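Local coordinates for glucosidase (Croceicoccus marinus, PDB 5Z3K), which probably hydrolyses O-glycosyl bonds as a beta-glucosidase of glycoside hydrolase family 39, at residues I370-S375 against Y424-G429; L5-S10 against N355-L360; G351-G356 against T419-Y424; G14-N19 against A361-D366; A282-A287 against T331-L336. All coordinates share one frame; numbering follows the deposited sequence.

Contact 1: residues I370-S375 against Y424-G429; sequences IRILIS and YTLEIG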
# COMPACT_ATOMS: atom_id res chain seq x y z
N ILE A 370 6.83 15.72 -17.27
CA ILE A 370 7.73 15.61 -16.12
C ILE A 370 6.92 15.85 -14.85
O ILE A 370 6.14 16.81 -14.79
CB ILE A 370 8.88 16.63 -16.20
CG1 ILE A 370 9.46 16.74 -17.62
CG2 ILE A 370 9.91 16.40 -15.08
CD1 ILE A 370 10.15 15.53 -18.11
N ARG A 371 7.11 15.01 -13.82
CA ARG A 371 6.44 15.20 -12.53
C ARG A 371 7.46 15.31 -11.41
O ARG A 371 8.33 14.44 -11.28
CB ARG A 371 5.48 14.05 -12.23
CG ARG A 371 4.29 14.03 -13.16
CD ARG A 371 3.23 12.98 -12.80
NE ARG A 371 2.11 13.15 -13.72
CZ ARG A 371 1.53 12.18 -14.41
NH1 ARG A 371 1.93 10.92 -14.28
NH2 ARG A 371 0.53 12.49 -15.22
N ILE A 372 7.35 16.36 -10.60
CA ILE A 372 8.26 16.58 -9.47
C ILE A 372 7.41 16.71 -8.22
O ILE A 372 6.62 17.65 -8.08
CB ILE A 372 9.15 17.81 -9.66
CG1 ILE A 372 10.02 17.69 -10.92
CG2 ILE A 372 10.03 17.99 -8.42
CD1 ILE A 372 9.63 18.69 -12.04
N LEU A 373 7.56 15.75 -7.31
CA LEU A 373 6.77 15.65 -6.10
C LEU A 373 7.62 16.08 -4.92
O LEU A 373 8.76 15.63 -4.79
CB LEU A 373 6.29 14.21 -5.90
CG LEU A 373 5.48 13.96 -4.64
CD1 LEU A 373 4.08 14.59 -4.78
CD2 LEU A 373 5.36 12.48 -4.38
N ILE A 374 7.08 16.96 -4.07
CA ILE A 374 7.79 17.50 -2.93
C ILE A 374 6.89 17.43 -1.71
O ILE A 374 5.77 17.95 -1.73
CB ILE A 374 8.22 18.97 -3.16
CG1 ILE A 374 9.04 19.12 -4.44
CG2 ILE A 374 8.95 19.51 -1.93
CD1 ILE A 374 9.14 20.57 -4.92
N SER A 375 7.38 16.84 -0.62
CA SER A 375 6.68 16.87 0.65
C SER A 375 7.56 17.52 1.69
O SER A 375 8.75 17.19 1.80
CB SER A 375 6.26 15.48 1.13
OG SER A 375 5.54 15.56 2.36
N TYR A 424 10.78 26.64 -1.32
CA TYR A 424 11.77 25.98 -2.15
C TYR A 424 11.95 26.78 -3.43
O TYR A 424 11.06 27.53 -3.86
CB TYR A 424 11.35 24.53 -2.49
CG TYR A 424 10.16 24.48 -3.42
CD1 TYR A 424 10.32 24.50 -4.80
CD2 TYR A 424 8.85 24.44 -2.92
CE1 TYR A 424 9.23 24.49 -5.65
CE2 TYR A 424 7.76 24.42 -3.76
CZ TYR A 424 7.96 24.44 -5.13
OH TYR A 424 6.87 24.43 -5.98
N THR A 425 13.10 26.61 -4.05
CA THR A 425 13.25 26.96 -5.45
C THR A 425 13.79 25.72 -6.16
O THR A 425 14.55 24.96 -5.58
CB THR A 425 14.15 28.18 -5.67
OG1 THR A 425 14.22 28.47 -7.08
CG2 THR A 425 15.55 27.93 -5.13
N LEU A 426 13.33 25.51 -7.40
CA LEU A 426 13.54 24.26 -8.11
C LEU A 426 13.96 24.57 -9.54
O LEU A 426 13.22 25.22 -10.26
CB LEU A 426 12.25 23.41 -8.11
CG LEU A 426 12.15 22.29 -9.14
CD1 LEU A 426 13.20 21.20 -8.87
CD2 LEU A 426 10.74 21.68 -9.17
N GLU A 427 15.14 24.10 -9.95
CA GLU A 427 15.60 24.33 -11.32
C GLU A 427 15.55 23.03 -12.10
O GLU A 427 16.23 22.05 -11.75
CB GLU A 427 17.02 24.91 -11.34
CG GLU A 427 17.56 25.11 -12.75
CD GLU A 427 18.65 26.16 -12.84
OE1 GLU A 427 18.88 26.90 -11.86
OE2 GLU A 427 19.26 26.27 -13.92
N ILE A 428 14.76 23.01 -13.17
CA ILE A 428 14.65 21.85 -14.05
C ILE A 428 15.37 22.19 -15.34
O ILE A 428 15.00 23.13 -16.05
CB ILE A 428 13.19 21.48 -14.31
CG1 ILE A 428 12.40 21.34 -13.01
CG2 ILE A 428 13.12 20.18 -15.09
CD1 ILE A 428 11.45 22.50 -12.72
N GLY A 429 16.40 21.42 -15.67
CA GLY A 429 17.13 21.65 -16.89
C GLY A 429 16.97 20.52 -17.89
O GLY A 429 16.49 19.44 -17.54

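Contact 2: residues L5-S10 against N355-L360; sequences LIAKLS and NGFAAL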
# COMPACT_ATOMS: atom_id res chain seq x y z
N LEU A 5 13.93 29.86 5.56
CA LEU A 5 14.84 28.89 4.97
C LEU A 5 14.23 28.34 3.69
O LEU A 5 13.09 27.86 3.70
CB LEU A 5 15.13 27.76 5.96
CG LEU A 5 15.70 28.27 7.28
CD1 LEU A 5 15.61 27.19 8.33
CD2 LEU A 5 17.13 28.73 7.07
N ILE A 6 14.98 28.43 2.59
CA ILE A 6 14.50 28.04 1.27
C ILE A 6 15.33 26.86 0.80
O ILE A 6 16.55 26.96 0.69
CB ILE A 6 14.57 29.21 0.27
CG1 ILE A 6 13.82 30.44 0.82
CG2 ILE A 6 14.03 28.79 -1.09
CD1 ILE A 6 12.30 30.27 0.89
N ALA A 7 14.66 25.74 0.52
CA ALA A 7 15.34 24.58 -0.03
C ALA A 7 15.66 24.80 -1.50
O ALA A 7 14.91 25.44 -2.24
CB ALA A 7 14.47 23.33 0.14
N LYS A 8 16.80 24.25 -1.93
CA LYS A 8 17.28 24.43 -3.30
C LYS A 8 17.31 23.08 -4.00
O LYS A 8 18.11 22.21 -3.65
CB LYS A 8 18.66 25.08 -3.29
CG LYS A 8 18.59 26.58 -2.98
CD LYS A 8 19.93 27.12 -2.55
CE LYS A 8 19.86 28.61 -2.23
NZ LYS A 8 21.20 29.11 -1.80
N LEU A 9 16.46 22.91 -5.02
CA LEU A 9 16.30 21.65 -5.72
C LEU A 9 16.71 21.80 -7.17
O LEU A 9 16.48 22.84 -7.78
CB LEU A 9 14.86 21.14 -5.64
CG LEU A 9 14.33 20.90 -4.23
CD1 LEU A 9 12.81 20.74 -4.24
CD2 LEU A 9 15.02 19.67 -3.68
N SER A 10 17.30 20.75 -7.73
CA SER A 10 17.61 20.73 -9.15
C SER A 10 17.28 19.37 -9.73
O SER A 10 17.55 18.34 -9.10
CB SER A 10 19.09 21.07 -9.40
OG SER A 10 19.92 20.34 -8.52
N ASN A 355 15.21 14.20 6.53
CA ASN A 355 14.52 14.69 7.72
C ASN A 355 13.13 15.23 7.40
O ASN A 355 12.62 16.10 8.12
CB ASN A 355 15.31 15.78 8.42
CG ASN A 355 16.78 15.58 8.34
OD1 ASN A 355 17.47 16.30 7.62
ND2 ASN A 355 17.28 14.59 9.06
N GLY A 356 12.51 14.76 6.32
CA GLY A 356 11.13 15.08 6.05
C GLY A 356 10.90 16.01 4.88
O GLY A 356 9.74 16.21 4.50
N PHE A 357 11.95 16.59 4.29
CA PHE A 357 11.79 17.38 3.06
C PHE A 357 12.16 16.46 1.90
O PHE A 357 13.30 16.45 1.41
CB PHE A 357 12.62 18.66 3.07
CG PHE A 357 12.23 19.61 1.97
CD1 PHE A 357 11.12 20.43 2.10
CD2 PHE A 357 12.96 19.66 0.79
CE1 PHE A 357 10.74 21.30 1.08
CE2 PHE A 357 12.59 20.53 -0.24
CZ PHE A 357 11.47 21.34 -0.10
N ALA A 358 11.18 15.69 1.45
CA ALA A 358 11.40 14.60 0.51
C ALA A 358 10.97 15.02 -0.89
O ALA A 358 9.94 15.67 -1.05
CB ALA A 358 10.61 13.37 0.94
N ALA A 359 11.75 14.63 -1.89
CA ALA A 359 11.45 15.02 -3.26
C ALA A 359 11.77 13.86 -4.19
O ALA A 359 12.67 13.06 -3.93
CB ALA A 359 12.23 16.28 -3.66
N LEU A 360 11.01 13.79 -5.28
CA LEU A 360 11.05 12.67 -6.21
C LEU A 360 10.65 13.19 -7.58
O LEU A 360 9.71 13.99 -7.70
CB LEU A 360 10.10 11.55 -5.75
CG LEU A 360 9.95 10.29 -6.62
CD1 LEU A 360 11.25 9.50 -6.68
CD2 LEU A 360 8.82 9.40 -6.09

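Contact 3: residues G351-G356 against T419-Y424; sequences GGDDNG and TGYSGY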
# COMPACT_ATOMS: atom_id res chain seq x y z
N GLY A 351 18.97 17.73 -3.62
CA GLY A 351 18.73 18.79 -2.67
C GLY A 351 17.70 18.47 -1.62
O GLY A 351 17.55 19.25 -0.67
N GLY A 352 16.98 17.36 -1.73
CA GLY A 352 16.10 16.94 -0.66
C GLY A 352 16.92 16.47 0.52
O GLY A 352 18.15 16.46 0.49
N ASP A 353 16.23 16.08 1.58
CA ASP A 353 16.94 15.54 2.74
C ASP A 353 16.20 14.31 3.27
O ASP A 353 15.15 13.92 2.75
CB ASP A 353 17.14 16.64 3.81
CG ASP A 353 15.84 17.11 4.44
OD1 ASP A 353 14.95 16.27 4.68
OD2 ASP A 353 15.70 18.32 4.71
N ASP A 354 16.76 13.70 4.32
CA ASP A 354 16.13 12.55 4.95
C ASP A 354 15.44 12.91 6.27
O ASP A 354 15.09 12.00 7.04
CB ASP A 354 17.15 11.42 5.16
CG ASP A 354 18.31 11.82 6.04
OD1 ASP A 354 18.30 12.96 6.56
OD2 ASP A 354 19.25 11.01 6.21
N ASN A 355 15.21 14.20 6.53
CA ASN A 355 14.52 14.69 7.72
C ASN A 355 13.13 15.23 7.40
O ASN A 355 12.62 16.10 8.12
CB ASN A 355 15.31 15.78 8.42
CG ASN A 355 16.78 15.58 8.34
OD1 ASN A 355 17.47 16.30 7.62
ND2 ASN A 355 17.28 14.59 9.06
N GLY A 356 12.51 14.76 6.32
CA GLY A 356 11.13 15.08 6.05
C GLY A 356 10.90 16.01 4.88
O GLY A 356 9.74 16.21 4.50
N THR A 419 14.34 20.43 8.86
CA THR A 419 15.15 21.63 8.64
C THR A 419 14.32 22.89 8.82
O THR A 419 14.88 23.96 9.08
CB THR A 419 15.79 21.59 7.25
OG1 THR A 419 16.58 20.40 7.12
CG2 THR A 419 16.69 22.79 7.02
N GLY A 420 13.00 22.78 8.71
CA GLY A 420 12.15 23.94 8.87
C GLY A 420 12.05 24.85 7.66
O GLY A 420 11.74 26.03 7.83
N TYR A 421 12.30 24.33 6.46
CA TYR A 421 12.08 25.11 5.25
C TYR A 421 10.68 25.70 5.22
O TYR A 421 9.70 25.05 5.60
CB TYR A 421 12.26 24.25 4.00
CG TYR A 421 13.65 23.71 3.80
CD1 TYR A 421 14.74 24.56 3.68
CD2 TYR A 421 13.87 22.34 3.69
CE1 TYR A 421 16.01 24.07 3.48
CE2 TYR A 421 15.14 21.84 3.48
CZ TYR A 421 16.21 22.71 3.39
OH TYR A 421 17.46 22.21 3.18
N SER A 422 10.59 26.94 4.75
CA SER A 422 9.32 27.59 4.49
C SER A 422 9.00 27.65 3.01
O SER A 422 7.91 28.09 2.64
CB SER A 422 9.33 29.01 5.09
OG SER A 422 10.27 29.82 4.41
N GLY A 423 9.92 27.22 2.16
CA GLY A 423 9.68 27.22 0.73
C GLY A 423 10.85 26.59 0.01
O GLY A 423 11.78 26.07 0.62
N TYR A 424 10.78 26.64 -1.32
CA TYR A 424 11.77 25.98 -2.15
C TYR A 424 11.95 26.78 -3.43
O TYR A 424 11.06 27.53 -3.86
CB TYR A 424 11.35 24.53 -2.49
CG TYR A 424 10.16 24.48 -3.42
CD1 TYR A 424 10.32 24.50 -4.80
CD2 TYR A 424 8.85 24.44 -2.92
CE1 TYR A 424 9.23 24.49 -5.65
CE2 TYR A 424 7.76 24.42 -3.76
CZ TYR A 424 7.96 24.44 -5.13
OH TYR A 424 6.87 24.43 -5.98
O HOH W 1 13.47 19.05 6.52
O HOH W 2 17.73 19.95 4.46

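Contact 4: residues G14-N19 against A361-D366; sequences GEPIGN and AGRTAD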
# COMPACT_ATOMS: atom_id res chain seq x y z
N GLY A 14 16.40 15.41 -18.73
CA GLY A 14 16.75 14.87 -20.03
C GLY A 14 17.39 13.50 -20.01
O GLY A 14 17.69 12.94 -21.06
N GLU A 15 17.62 12.95 -18.82
CA GLU A 15 18.21 11.62 -18.78
C GLU A 15 17.68 10.82 -17.59
O GLU A 15 17.78 11.25 -16.43
CB GLU A 15 19.72 11.70 -18.71
CG GLU A 15 20.24 12.52 -17.56
CD GLU A 15 21.72 12.80 -17.70
OE1 GLU A 15 22.22 12.74 -18.84
OE2 GLU A 15 22.36 13.09 -16.66
N PRO A 16 17.12 9.65 -17.84
CA PRO A 16 16.65 8.83 -16.73
C PRO A 16 17.82 8.28 -15.93
O PRO A 16 18.87 7.94 -16.49
CB PRO A 16 15.86 7.72 -17.42
CG PRO A 16 16.44 7.63 -18.78
CD PRO A 16 16.94 8.99 -19.15
N ILE A 17 17.64 8.21 -14.61
CA ILE A 17 18.59 7.52 -13.75
C ILE A 17 18.26 6.05 -13.60
O ILE A 17 19.11 5.27 -13.14
CB ILE A 17 18.66 8.23 -12.38
CG1 ILE A 17 17.37 8.00 -11.58
CG2 ILE A 17 18.92 9.74 -12.60
CD1 ILE A 17 17.46 8.40 -10.10
N GLY A 18 17.08 5.63 -14.02
CA GLY A 18 16.61 4.28 -13.80
C GLY A 18 15.09 4.27 -13.86
O GLY A 18 14.46 5.30 -14.10
N ASN A 19 14.52 3.09 -13.63
CA ASN A 19 13.07 2.96 -13.70
C ASN A 19 12.42 3.40 -12.40
O ASN A 19 12.90 3.08 -11.30
CB ASN A 19 12.67 1.52 -14.00
CG ASN A 19 12.98 1.11 -15.42
OD1 ASN A 19 13.05 1.95 -16.32
ND2 ASN A 19 13.16 -0.18 -15.64
N ALA A 361 11.35 12.74 -8.62
CA ALA A 361 11.07 13.24 -9.97
C ALA A 361 11.04 12.10 -10.97
O ALA A 361 11.80 11.13 -10.86
CB ALA A 361 12.13 14.27 -10.39
N GLY A 362 10.19 12.24 -11.98
CA GLY A 362 10.08 11.21 -13.01
C GLY A 362 9.42 11.76 -14.25
O GLY A 362 8.86 12.86 -14.25
N ARG A 363 9.51 11.00 -15.34
CA ARG A 363 8.85 11.42 -16.58
C ARG A 363 8.11 10.24 -17.19
O ARG A 363 8.46 9.08 -16.98
CB ARG A 363 9.84 12.02 -17.59
CG ARG A 363 10.91 11.09 -18.08
CD ARG A 363 11.77 11.78 -19.14
NE ARG A 363 12.60 10.81 -19.84
CZ ARG A 363 13.69 11.11 -20.54
NH1 ARG A 363 14.09 12.38 -20.63
NH2 ARG A 363 14.37 10.15 -21.14
N THR A 364 7.04 10.55 -17.94
CA THR A 364 6.22 9.51 -18.54
C THR A 364 6.93 8.84 -19.72
O THR A 364 7.88 9.38 -20.30
CB THR A 364 4.89 10.08 -19.03
OG1 THR A 364 5.17 11.21 -19.87
CG2 THR A 364 4.03 10.52 -17.87
N ALA A 365 6.41 7.67 -20.12
CA ALA A 365 7.07 6.89 -21.16
C ALA A 365 7.16 7.67 -22.47
O ALA A 365 8.17 7.59 -23.18
CB ALA A 365 6.34 5.56 -21.37
N ASP A 366 6.13 8.45 -22.81
CA ASP A 366 6.15 9.22 -24.05
C ASP A 366 7.05 10.45 -23.97
O ASP A 366 7.19 11.15 -24.98
CB ASP A 366 4.73 9.61 -24.46
CG ASP A 366 4.07 10.62 -23.52
OD1 ASP A 366 4.72 11.12 -22.58
OD2 ASP A 366 2.88 10.92 -23.73
O HOH W 3 16.47 10.59 -22.48
O HOH W 4 15.66 12.74 -23.36

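Contact 5: residues A282-A287 against T331-L336; sequences AFLAAA and TGAFQL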
# COMPACT_ATOMS: atom_id res chain seq x y z
N ALA A 282 1.24 14.99 4.42
CA ALA A 282 2.66 15.19 4.20
C ALA A 282 3.44 13.93 4.59
O ALA A 282 4.42 13.57 3.92
CB ALA A 282 3.16 16.40 4.98
N PHE A 283 3.01 13.26 5.65
CA PHE A 283 3.66 12.02 6.06
C PHE A 283 3.59 10.98 4.95
O PHE A 283 4.60 10.35 4.61
CB PHE A 283 3.02 11.46 7.34
CG PHE A 283 3.59 10.13 7.79
CD1 PHE A 283 3.16 8.93 7.22
CD2 PHE A 283 4.55 10.08 8.80
CE1 PHE A 283 3.69 7.70 7.64
CE2 PHE A 283 5.07 8.86 9.24
CZ PHE A 283 4.65 7.67 8.65
N LEU A 284 2.39 10.75 4.40
CA LEU A 284 2.27 9.64 3.46
C LEU A 284 3.01 9.94 2.16
O LEU A 284 3.56 9.02 1.55
CB LEU A 284 0.79 9.30 3.23
CG LEU A 284 -0.06 10.15 2.31
CD1 LEU A 284 -0.06 9.53 0.91
CD2 LEU A 284 -1.49 10.23 2.88
N ALA A 285 3.09 11.21 1.76
CA ALA A 285 3.90 11.54 0.59
C ALA A 285 5.39 11.34 0.87
O ALA A 285 6.11 10.76 0.04
CB ALA A 285 3.61 12.98 0.13
N ALA A 286 5.87 11.79 2.02
CA ALA A 286 7.28 11.55 2.35
C ALA A 286 7.58 10.06 2.49
O ALA A 286 8.64 9.59 2.07
CB ALA A 286 7.67 12.29 3.63
N ALA A 287 6.65 9.30 3.06
CA ALA A 287 6.88 7.86 3.23
C ALA A 287 7.00 7.16 1.88
O ALA A 287 7.88 6.31 1.68
CB ALA A 287 5.75 7.23 4.05
N THR A 331 -6.35 12.73 0.72
CA THR A 331 -6.71 12.19 -0.59
C THR A 331 -5.98 12.95 -1.69
O THR A 331 -5.68 12.37 -2.74
CB THR A 331 -8.23 12.23 -0.81
OG1 THR A 331 -8.70 13.58 -0.79
CG2 THR A 331 -8.95 11.44 0.28
N GLY A 332 -5.69 14.23 -1.47
CA GLY A 332 -4.93 14.97 -2.45
C GLY A 332 -3.51 14.43 -2.57
O GLY A 332 -3.04 14.14 -3.67
N ALA A 333 -2.84 14.26 -1.43
CA ALA A 333 -1.49 13.70 -1.45
C ALA A 333 -1.49 12.29 -2.05
O ALA A 333 -0.56 11.92 -2.78
CB ALA A 333 -0.90 13.68 -0.04
N PHE A 334 -2.52 11.50 -1.75
CA PHE A 334 -2.60 10.15 -2.29
C PHE A 334 -2.59 10.16 -3.82
O PHE A 334 -1.88 9.36 -4.44
CB PHE A 334 -3.85 9.46 -1.76
CG PHE A 334 -4.01 8.03 -2.22
CD1 PHE A 334 -3.32 7.00 -1.59
CD2 PHE A 334 -4.87 7.72 -3.26
CE1 PHE A 334 -3.47 5.68 -2.01
CE2 PHE A 334 -5.03 6.39 -3.69
CZ PHE A 334 -4.33 5.38 -3.06
N GLN A 335 -3.35 11.08 -4.44
CA GLN A 335 -3.36 11.17 -5.89
C GLN A 335 -2.03 11.68 -6.44
O GLN A 335 -1.52 11.15 -7.43
CB GLN A 335 -4.51 12.07 -6.35
CG GLN A 335 -5.90 11.50 -6.07
CD GLN A 335 -7.00 12.52 -6.33
OE1 GLN A 335 -7.44 12.69 -7.47
NE2 GLN A 335 -7.43 13.20 -5.29
N LEU A 336 -1.46 12.73 -5.83
CA LEU A 336 -0.22 13.28 -6.37
C LEU A 336 0.92 12.27 -6.26
O LEU A 336 1.78 12.20 -7.15
CB LEU A 336 0.15 14.57 -5.65
CG LEU A 336 -0.90 15.68 -5.60
CD1 LEU A 336 -0.24 16.92 -5.02
CD2 LEU A 336 -1.49 15.97 -6.97

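Contact 1: residues I370-S375 against Y424-G429
I374 and Y424 meet because their first torsions lead them to one place: in I374, CG1 stands anti to the carbonyl carbon and carries an extended CD1 across the gap, while in Y424 the ring takes the crowded position between backbone N and carbonyl carbon (chi1 69°). CD1 of I374 consequently lies over the ring of Y424, 4.0 Å from its centroid and only 8° off the ring normal, which meets the criterion for a CH-pi contact. The near-equal spacing supports that reading, with I374 CD1 4.0 Å from Y424 CE1 and 4.1 Å from Y424 CZ.

I372 uses two branches. Its CG2, anti to the backbone N, meets L426 CD2 tip to tip at 3.8 Å; its CD1 turns the other way along the strand and reaches I428 CG1 at 4.0 Å. All five residues are buried and the contact between the segments is wholly apolar.

The strand segments run 10.7 Å apart at 157°, nearly antiparallel, a spacing of facing layers and not of hydrogen-bonded neighbours. Both strands nevertheless belong to one mixed sheet, which curls until they look at each other across a sandwich-like core. Strand 6-13 contributes L9 and V11 against L426, and strand 474-482, the hydrogen-bonded neighbour of 369-376, sends I478 and I480 against Y424 and I428. From that same strand, E476 accepts the hydrogen bond of the Y424 hydroxyl.

Contact 2: residues L5-S10 against N355-L360
A7 and F357 make the tightest of the aromatic contacts here: the CB of A7 is 3.4 Å from F357 CE2 and 3.6 Å from F357 CZ, approaching the ring obliquely. L9 brings a methyl to the same carbon from another side, its CD1 lying near the ring plane at the edge, 4.0 Å from F357 CE2. The ring gets there with CG anti to the backbone N (chi1 -167°), a torsion that carries it across toward strand 6-10.

Purely aliphatic packing is looser and consists of L9 CD2 against A359 CB at 4.4 Å, so the two branches of L9 are divided between the ring and the alanine.

The strand segments lie 9.7 Å apart and 14° from parallel, as expected for second neighbours in a sheet: strand 345-350 runs between them, antiparallel to each. The facing side chains all lie on the concave side of this strongly curved sheet, part of a beta-sandwich domain packed beside the barrel. An alanine in place of F357 would probably open a gap between A7 and the CD1 methyl of L9, and the edge-to-face partner Y421 would lose its ring mate.

Polar contacts serve the backbone: N of F357 donates to D353 OD1, and A7 and L9 hydrogen-bond through their main chains to strand 423-429.

Contact 3: residues G351-G356 against T419-Y424
D353 and Y421 run alongside one another with their ends pointing opposite ways, carboxylate and ring planes only 16° apart. Their nearest atoms, D353 OD2 and Y421 CE2, are 3.8 Å apart. T419 crosses the carboxylate at an angle, its OG1 3.3 Å from D353 OD2, while its CG2 methyl sits 3.7 Å above the plane of the Y421 ring, offset toward the rim.

Water supplies the clearer links. One molecule donates to D353 OD2 at 2.6 Å and also bonds T419 OG1 and Y421 OH, joining all three side chains; a second accepts from T419 N at 2.9 Å and lies within hydrogen-bonding distance of D353 OD2. These waters tie the loop between strands 345-350 and 357-363 to the turn leading into strand 423-429.

D353 OD1 accepts from N355 N at 2.8 Å, from above the carboxylate plane, which defines an Asx turn, and also takes the N-H of F357, where the next strand begins. With D353 replaced by an alanine, both N-H groups are likely to lose this acceptor, and the water shared by T419 and Y421 its carboxylate mate. Y290 on helix 277-291 bonds the carbonyl of D353 through its hydroxyl.

Contact 4: residues G14-N19 against A361-D366
G14 meets R363 through its main chain: the carbonyl carbon C of G14 is 3.5 Å from R363 NH1. Two waters bridge the G14 carbonyl and the guanidinium. One donates to G14 O at 3.1 Å and accepts from R363 NH1 at 3.2 Å; the other donates to G14 O at 3.0 Å and accepts from R363 NH2 at the guanidinium edge, in plane, at a doubtfully short distance.

E15 follows with its backbone N 4.0 Å from R363 NH1. At P16 the chain closes on the other nitrogen: ring carbon CD lies 3.5 Å from R363 NH2, and the pyrrolidine crosses the guanidinium obliquely. R363 can reach both residues because CG sits between the backbone N and carbonyl carbon (chi1 63°) and the chain is extended from CG to NE.

Here the corner following strand 6-13 meets the end of strand 357-363 at the protein surface, before the segment turns off to pair with R346 on strand 345-350. NE of R363 forms a salt bridge with E345 on that strand. The contact is thus hydrated and largely van der Waals: the cation is probably neutralised by E345, and the G14 carbonyl is reached through solvent.

Contact 5: residues A282-A287 against T331-L336
L284 is the residue that bridges these two helices: its CD1 lies against the backbone of the opposite helix, 4.1 Å from both F334 N and F334 CA, and 4.3 Å from the carbonyl carbon C of A333. Side chain to side chain, L284 CG stands 4.3 Å from A333 CB. The leucine thus rests on the main chain beside a small residue, and the methyl of A333 lets it come that near. Its CG lies between the backbone N and the carbonyl carbon (chi1 78°), a torsion uncommon for leucine within a helix, and the second torsion also departs from a staggered value; together they carry CD1 onto the A333-F334 peptide.

Around this pair, the CB of A285 faces the same helix at slightly longer range and also packs on S375. W265 of strand 259-266 touches L284 from the barrel side, and the ring of F334 turns to meet H24.

Backbone bonds within each helix set the local frame. A286 N donates to A282 O at 3.0 Å, and that same carbonyl oxygen receives the S375 hydroxyl. Helix 329-341 is braced at T331 O, which is gripped twice, by Q335 N and by Q335 NE2 at 3.2 Å (162° at the hydrogen), the donors reaching it from opposite faces of the carbonyl plane; OE1 of Q335 bonds N48.

Through S375 and L373, which packs on L336, the pair also touches the beta-sandwich domain. Helices 277-291 and 329-341 belong to the outer helical layer of the beta/alpha barrel typical of this family's TIM-barrel clan.

Overall arrangement
Contacts 1 to 4 all reach one mixed sheet, contacts 3 and 4 partly through loops at its edges, while contact 5 lies among the helices of the eight-stranded barrel. Contacts 2 and 3 share N355 and G356, with centres about 4 Å apart; contact 1 is about 9 Å from contact 2, centre to centre. Contact 4 stands toward the far end of strand 357-363, about 23 Å from contact 3 between centres. Along the chain, contact 5 closes before contact 1 opens. S375 meets A282 and A358 CB packs on A286, so helix 277-291 meets the sheet at contacts 1 and 2. Strand 6-13 precedes the barrel and the other sheet strands follow it, so both chain ends build the sandwich domain.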